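Local coordinates for 70 KDA protein (Xanthomonas sp., PDB 4B2N), which is a diheme c-type cytochrome acting as a rubber oxygenase, a dioxygenase that cleaves rubber processively, at residues L274-T286 / R431-A444. Sequence-based numbering, arbitrary orientation. Where two conformers were deposited one is given.
Sequences LEYVADAPHAGMT and RRMRLMADERQRRA. With HEC (heme c), chain C.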
loop_
_atom_site.group_PDB
_atom_site.type_symbol
_atom_site.label_atom_id
_atom_site.label_comp_id
_atom_site.label_asym_id
_atom_site.label_seq_id
_atom_site.Cartn_x
_atom_site.Cartn_y
_atom_site.Cartn_z
ATOM N N LEU A 274 22.473 -11.077 -12.747
ATOM C CA LEU A 274 22.105 -12.496 -12.882
ATOM C C LEU A 274 20.713 -12.853 -12.402
ATOM O O LEU A 274 20.089 -13.885 -12.810
ATOM C CB LEU A 274 23.119 -13.333 -12.081
ATOM C CG LEU A 274 24.267 -13.826 -12.924
ATOM C CD1 LEU A 274 24.929 -12.613 -13.476
ATOM C CD2 LEU A 274 25.214 -14.500 -12.011
ATOM N N GLU A 275 20.184 -12.029 -11.506
ATOM C CA GLU A 275 18.837 -12.304 -10.982
ATOM C C GLU A 275 17.779 -11.252 -11.304
ATOM O O GLU A 275 16.641 -11.369 -10.919
ATOM C CB GLU A 275 18.911 -12.539 -9.474
ATOM C CG GLU A 275 19.752 -13.768 -9.135
ATOM C CD GLU A 275 19.537 -14.149 -7.680
ATOM O OE1 GLU A 275 18.526 -14.885 -7.374
ATOM O OE2 GLU A 275 20.337 -13.713 -6.820
ATOM N N TYR A 276 18.189 -10.211 -11.995
ATOM C CA TYR A 276 17.271 -9.182 -12.455
ATOM C C TYR A 276 16.730 -9.497 -13.845
ATOM O O TYR A 276 17.513 -9.580 -14.795
ATOM C CB TYR A 276 18.063 -7.904 -12.535
ATOM C CG TYR A 276 17.241 -6.678 -12.837
ATOM C CD1 TYR A 276 16.080 -6.375 -12.090
ATOM C CD2 TYR A 276 17.657 -5.790 -13.837
ATOM C CE1 TYR A 276 15.325 -5.217 -12.371
ATOM C CE2 TYR A 276 16.926 -4.655 -14.150
ATOM C CZ TYR A 276 15.773 -4.342 -13.413
ATOM O OH TYR A 276 15.070 -3.168 -13.729
ATOM N N VAL A 277 15.399 -9.600 -13.970
ATOM C CA VAL A 277 14.748 -9.849 -15.277
ATOM C C VAL A 277 14.479 -8.428 -15.806
ATOM O O VAL A 277 13.471 -7.829 -15.453
ATOM C CB VAL A 277 13.463 -10.706 -15.093
ATOM C CG1 VAL A 277 12.732 -10.957 -16.416
ATOM C CG2 VAL A 277 13.805 -12.035 -14.422
ATOM N N ALA A 278 15.408 -7.852 -16.582
ATOM C CA ALA A 278 15.365 -6.381 -16.885
ATOM C C ALA A 278 14.207 -5.940 -17.780
ATOM O O ALA A 278 14.033 -4.750 -18.046
ATOM C CB ALA A 278 16.680 -5.882 -17.468
ATOM N N ASP A 279 13.414 -6.911 -18.198
ATOM C CA ASP A 279 12.358 -6.752 -19.187
ATOM C C ASP A 279 11.036 -7.284 -18.588
ATOM O O ASP A 279 10.113 -7.548 -19.336
ATOM C CB ASP A 279 12.721 -7.611 -20.395
ATOM C CG ASP A 279 13.064 -9.045 -19.976
ATOM O OD1 ASP A 279 14.165 -9.284 -19.417
ATOM O OD2 ASP A 279 12.207 -9.928 -20.141
ATOM N N ALA A 280 10.967 -7.496 -17.259
ATOM C CA ALA A 280 9.687 -7.834 -16.622
ATOM C C ALA A 280 8.802 -6.649 -16.949
ATOM O O ALA A 280 9.262 -5.519 -16.982
ATOM C CB ALA A 280 9.829 -7.979 -15.117
ATOM N N PRO A 281 7.527 -6.892 -17.245
ATOM C CA PRO A 281 6.745 -5.707 -17.616
ATOM C C PRO A 281 6.485 -4.805 -16.364
ATOM O O PRO A 281 6.408 -5.321 -15.241
ATOM C CB PRO A 281 5.456 -6.343 -18.214
ATOM C CG PRO A 281 5.280 -7.532 -17.306
ATOM C CD PRO A 281 6.691 -8.100 -17.125
ATOM N N HIS A 282 6.446 -3.488 -16.549
ATOM C CA HIS A 282 6.098 -2.548 -15.478
ATOM C C HIS A 282 4.741 -2.919 -14.885
ATOM O O HIS A 282 3.765 -3.207 -15.628
ATOM C CB HIS A 282 6.105 -1.141 -16.057
ATOM C CG HIS A 282 6.059 -0.021 -15.015
ATOM N ND1 HIS A 282 4.977 0.195 -14.210
ATOM C CD2 HIS A 282 6.983 1.005 -14.707
ATOM C CE1 HIS A 282 5.208 1.264 -13.403
ATOM N NE2 HIS A 282 6.430 1.772 -13.713
ATOM N N ALA A 283 4.653 -2.951 -13.552
ATOM C CA ALA A 283 3.403 -3.348 -12.905
ATOM C C ALA A 283 2.270 -2.243 -12.889
ATOM O O ALA A 283 1.142 -2.519 -12.482
ATOM C CB ALA A 283 3.683 -3.901 -11.512
ATOM N N GLY A 284 2.568 -1.048 -13.395
ATOM C CA GLY A 284 1.648 0.074 -13.322
ATOM C C GLY A 284 1.772 0.799 -11.971
ATOM O O GLY A 284 2.602 0.459 -11.126
ATOM N N MET A 285 0.854 1.716 -11.740
ATOM C CA MET A 285 0.775 2.407 -10.491
ATOM C C MET A 285 -0.147 1.576 -9.592
ATOM O O MET A 285 -1.183 1.117 -10.017
ATOM C CB MET A 285 0.192 3.787 -10.699
ATOM C CG MET A 285 0.978 4.627 -11.704
ATOM S SD MET A 285 2.625 4.994 -11.035
ATOM C CE MET A 285 3.650 4.160 -12.191
ATOM N N THR A 286 0.229 1.448 -8.320
ATOM C CA THR A 286 -0.769 1.038 -7.348
ATOM C C THR A 286 -0.942 2.015 -6.205
ATOM O O THR A 286 -0.009 2.817 -5.878
ATOM C CB THR A 286 -0.633 -0.400 -6.846
ATOM O OG1 THR A 286 0.572 -0.548 -6.112
ATOM C CG2 THR A 286 -0.767 -1.400 -8.061
ATOM N N ARG A 431 -2.264 -4.876 -15.258
ATOM C CA ARG A 431 -0.797 -4.719 -15.351
ATOM C C ARG A 431 -0.166 -5.153 -14.036
ATOM O O ARG A 431 0.923 -5.756 -14.039
ATOM C CB ARG A 431 -0.315 -3.284 -15.587
ATOM C CG ARG A 431 -0.806 -2.619 -16.870
ATOM C CD ARG A 431 -0.414 -3.489 -18.077
ATOM N NE ARG A 431 -0.716 -2.784 -19.324
ATOM C CZ ARG A 431 -0.337 -3.168 -20.542
ATOM N NH1 ARG A 431 0.394 -4.268 -20.700
ATOM N NH2 ARG A 431 -0.686 -2.418 -21.603
ATOM N N ARG A 432 -0.825 -4.823 -12.917
ATOM C CA ARG A 432 -0.214 -5.084 -11.628
ATOM C C ARG A 432 -0.049 -6.618 -11.405
ATOM O O ARG A 432 0.922 -7.070 -10.851
ATOM C CB ARG A 432 -1.116 -4.514 -10.509
ATOM C CG ARG A 432 -0.813 -5.031 -9.078
ATOM C CD ARG A 432 0.654 -4.702 -8.686
ATOM N NE ARG A 432 0.880 -5.173 -7.328
ATOM C CZ ARG A 432 1.125 -6.450 -7.016
ATOM N NH1 ARG A 432 1.316 -7.356 -7.994
ATOM N NH2 ARG A 432 1.260 -6.821 -5.739
ATOM N N MET A 433 -1.027 -7.416 -11.814
ATOM C CA MET A 433 -0.925 -8.834 -11.547
ATOM C C MET A 433 0.235 -9.551 -12.295
ATOM O O MET A 433 0.576 -10.699 -11.958
ATOM C CB MET A 433 -2.278 -9.548 -11.725
ATOM C CG MET A 433 -2.616 -9.851 -13.151
ATOM S SD MET A 433 -3.804 -11.121 -12.794
ATOM C CE MET A 433 -2.789 -12.581 -12.589
ATOM N N ARG A 434 0.897 -8.862 -13.212
ATOM C CA ARG A 434 2.103 -9.381 -13.868
ATOM C C ARG A 434 3.431 -9.111 -13.144
ATOM O O ARG A 434 4.499 -9.563 -13.576
ATOM C CB ARG A 434 2.203 -8.808 -15.301
ATOM C CG ARG A 434 0.842 -8.599 -15.984
ATOM C CD ARG A 434 0.311 -9.875 -16.584
ATOM N NE ARG A 434 -1.008 -9.811 -17.253
ATOM C CZ ARG A 434 -1.376 -8.995 -18.250
ATOM N NH1 ARG A 434 -0.587 -8.022 -18.700
ATOM N NH2 ARG A 434 -2.599 -9.117 -18.766
ATOM N N LEU A 435 3.392 -8.340 -12.072
ATOM C CA LEU A 435 4.619 -8.029 -11.379
ATOM C C LEU A 435 5.517 -9.271 -11.144
ATOM O O LEU A 435 6.710 -9.255 -11.482
ATOM C CB LEU A 435 4.319 -7.326 -10.055
ATOM C CG LEU A 435 5.502 -7.147 -9.099
ATOM C CD1 LEU A 435 6.329 -5.934 -9.456
ATOM C CD2 LEU A 435 4.973 -7.086 -7.676
ATOM N N MET A 436 4.998 -10.326 -10.535
ATOM C CA MET A 436 5.970 -11.406 -10.330
ATOM C C MET A 436 5.478 -12.666 -11.064
ATOM O O MET A 436 5.614 -13.779 -10.569
ATOM C CB MET A 436 6.150 -11.635 -8.839
ATOM C CG MET A 436 7.020 -10.560 -8.177
ATOM S SD MET A 436 8.756 -10.957 -8.155
ATOM C CE MET A 436 8.899 -12.197 -6.856
ATOM N N ALA A 437 4.864 -12.449 -12.229
ATOM C CA ALA A 437 4.365 -13.534 -13.024
ATOM C C ALA A 437 5.462 -14.550 -13.459
ATOM O O ALA A 437 5.166 -15.749 -13.585
ATOM C CB ALA A 437 3.598 -12.994 -14.256
ATOM N N ASP A 438 6.682 -14.086 -13.656
ATOM C CA ASP A 438 7.807 -14.920 -14.145
ATOM C C ASP A 438 8.382 -15.824 -13.037
ATOM O O ASP A 438 8.842 -15.308 -11.981
ATOM C CB ASP A 438 8.907 -13.987 -14.659
ATOM C CG ASP A 438 9.945 -14.688 -15.496
ATOM O OD1 ASP A 438 10.544 -15.716 -15.092
ATOM O OD2 ASP A 438 10.211 -14.148 -16.591
ATOM N N GLU A 439 8.413 -17.144 -13.291
ATOM C CA GLU A 439 8.935 -18.130 -12.348
ATOM C C GLU A 439 10.325 -17.753 -11.881
ATOM O O GLU A 439 10.693 -18.026 -10.721
ATOM C CB GLU A 439 8.933 -19.537 -12.986
ATOM C CG GLU A 439 9.548 -20.661 -12.148
ATOM C CD GLU A 439 8.635 -21.114 -10.993
ATOM O OE1 GLU A 439 7.492 -20.610 -10.881
ATOM O OE2 GLU A 439 9.039 -21.968 -10.160
ATOM N N ARG A 440 11.114 -17.143 -12.777
ATOM C CA ARG A 440 12.521 -16.809 -12.446
ATOM C C ARG A 440 12.571 -15.823 -11.295
ATOM O O ARG A 440 13.404 -15.932 -10.410
ATOM C CB ARG A 440 13.259 -16.188 -13.640
ATOM C CG ARG A 440 13.568 -17.215 -14.743
ATOM C CD ARG A 440 14.096 -16.536 -15.984
ATOM N NE ARG A 440 13.132 -15.611 -16.570
ATOM C CZ ARG A 440 13.385 -14.822 -17.620
ATOM N NH1 ARG A 440 14.597 -14.818 -18.195
ATOM N NH2 ARG A 440 12.453 -13.992 -18.046
ATOM N N GLN A 441 11.698 -14.824 -11.366
ATOM C CA GLN A 441 11.593 -13.832 -10.322
ATOM C C GLN A 441 11.134 -14.428 -8.968
ATOM O O GLN A 441 11.714 -14.122 -7.884
ATOM C CB GLN A 441 10.623 -12.758 -10.795
ATOM C CG GLN A 441 11.153 -11.888 -11.954
ATOM C CD GLN A 441 10.070 -10.906 -12.371
ATOM O OE1 GLN A 441 8.988 -11.326 -12.782
ATOM N NE2 GLN A 441 10.306 -9.618 -12.185
ATOM N N ARG A 442 10.085 -15.244 -9.007
ATOM C CA ARG A 442 9.575 -15.865 -7.795
ATOM C C ARG A 442 10.619 -16.791 -7.186
ATOM O O ARG A 442 10.778 -16.846 -5.977
ATOM C CB ARG A 442 8.225 -16.570 -8.044
ATOM C CG ARG A 442 7.123 -15.564 -8.316
ATOM C CD ARG A 442 5.745 -16.203 -8.418
ATOM N NE ARG A 442 5.764 -17.405 -9.243
ATOM C CZ ARG A 442 5.592 -17.416 -10.551
ATOM N NH1 ARG A 442 5.397 -16.295 -11.199
ATOM N NH2 ARG A 442 5.639 -18.553 -11.218
ATOM N N ARG A 443 11.383 -17.476 -8.029
ATOM C CA ARG A 443 12.373 -18.390 -7.477
ATOM C C ARG A 443 13.519 -17.631 -6.773
ATOM O O ARG A 443 14.025 -18.164 -5.777
ATOM C CB ARG A 443 12.972 -19.290 -8.542
ATOM C CG ARG A 443 12.074 -20.455 -8.887
ATOM C CD ARG A 443 12.794 -21.361 -9.902
ATOM N NE ARG A 443 11.890 -22.476 -10.191
ATOM C CZ ARG A 443 12.273 -23.755 -10.334
ATOM N NH1 ARG A 443 13.558 -24.117 -10.219
ATOM N NH2 ARG A 443 11.328 -24.714 -10.529
ATOM N N ALA A 444 13.920 -16.478 -7.308
ATOM C CA ALA A 444 14.932 -15.644 -6.665
ATOM C C ALA A 444 14.493 -15.224 -5.229
ATOM O O ALA A 444 15.268 -15.190 -4.269
ATOM C CB ALA A 444 15.143 -14.376 -7.473
HETATM FE FE HEC C . 3.567 0.235 1.698
HETATM C CHA HEC C . 1.631 -2.421 0.525
HETATM C CHB HEC C . 3.792 -1.310 4.848
HETATM C CHC HEC C . 6.082 2.468 2.747
HETATM C CHD HEC C . 2.901 2.043 -1.060
HETATM N NA HEC C . 2.940 -1.427 2.494
HETATM C C1A HEC C . 2.004 -2.345 1.929
HETATM C C2A HEC C . 1.486 -3.307 2.890
HETATM C C3A HEC C . 2.093 -3.026 4.148
HETATM C C4A HEC C . 2.948 -1.865 3.874
HETATM C CMA HEC C . 1.830 -3.718 5.471
HETATM C CAA HEC C . 0.463 -4.451 2.669
HETATM C CBA HEC C . -0.918 -3.794 2.679
HETATM C CGA HEC C . -2.024 -4.760 2.293
HETATM O O1A HEC C . -1.915 -5.547 1.291
HETATM O O2A HEC C . -3.043 -4.643 2.979
HETATM N NB HEC C . 4.735 0.426 3.367
HETATM C C1B HEC C . 4.643 -0.187 4.552
HETATM C C2B HEC C . 5.587 0.247 5.572
HETATM C C3B HEC C . 6.261 1.325 4.959
HETATM C C4B HEC C . 5.633 1.410 3.646
HETATM C CMB HEC C . 5.678 -0.402 6.894
HETATM C CAB HEC C . 7.404 2.165 5.467
HETATM C CBB HEC C . 8.606 1.449 5.714
HETATM N NC HEC C . 4.377 1.932 1.073
HETATM C C1C HEC C . 5.394 2.760 1.513
HETATM C C2C HEC C . 5.586 3.966 0.669
HETATM C C3C HEC C . 4.649 3.786 -0.460
HETATM C C4C HEC C . 3.945 2.537 -0.181
HETATM C CMC HEC C . 6.628 5.042 0.954
HETATM C CAC HEC C . 4.435 4.663 -1.656
HETATM C CBC HEC C . 5.564 5.218 -2.266
HETATM N ND HEC C . 2.472 -0.156 0.027
HETATM C C1D HEC C . 2.327 0.700 -0.984
HETATM C C2D HEC C . 1.490 0.215 -2.033
HETATM C C3D HEC C . 1.135 -1.090 -1.571
HETATM C C4D HEC C . 1.817 -1.232 -0.289
HETATM C CMD HEC C . 1.049 0.840 -3.307
HETATM C CAD HEC C . 0.359 -2.076 -2.371
HETATM C CBD HEC C . 1.513 -2.602 -3.311
HETATM C CGD HEC C . 0.935 -3.558 -4.329
HETATM O O1D HEC C . 0.741 -3.190 -5.515
HETATM O O2D HEC C . 0.576 -4.699 -3.881
HETATM O O HOH W 1 15.717 -14.105 -11.529
HETATM O O HOH W 2 2.524 -5.701 -16.311
#
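R432 and T286 meet at one heme propionate. From CB, 3.6 Å from A283 O, the arginine runs over the T286 methyl: CG lies beside CG2, and CD packs 3.6 Å from it. CG stands anti to the backbone N (chi1 164°) and the chain bends at chi2. This brings NE to HEC O1D in a nearly straight bond of 2.7 Å. NH2 donates to HEC O2D at 2.9 Å. The carboxylate is thus gripped side-on in the guanidinium plane, and L435 CD2 packs over one face. NH1 is taken by D303 in a salt bridge. T286 OG1 donates a second bond to O1D, 2.7 Å long, a pairing that would probably favour the ionised propionate. Farther along, the A283 methyl rests against L435 CB (3.8 Å), P281 CG touches R434 CB, and a water donates to both H282 O and R431 O. V277 reaches the helix start: CG2 meets Q441 CG at 3.6 Å, and CG1 meets NH2 of R440, whose NE and NH2 bind the N-cap residue D438. E275 OE1 lies on the A444 methyl, and its carboxylate is held by R474, R477 and N481. The E275-A280 part of the loop lies against the start of helix 439-446, and its P281-T286 part against residues 431-435 before that helix; the loop itself runs between helix 253-261, which touches L435, and strand 299-300, with helix 467-481 bordering the E275 end.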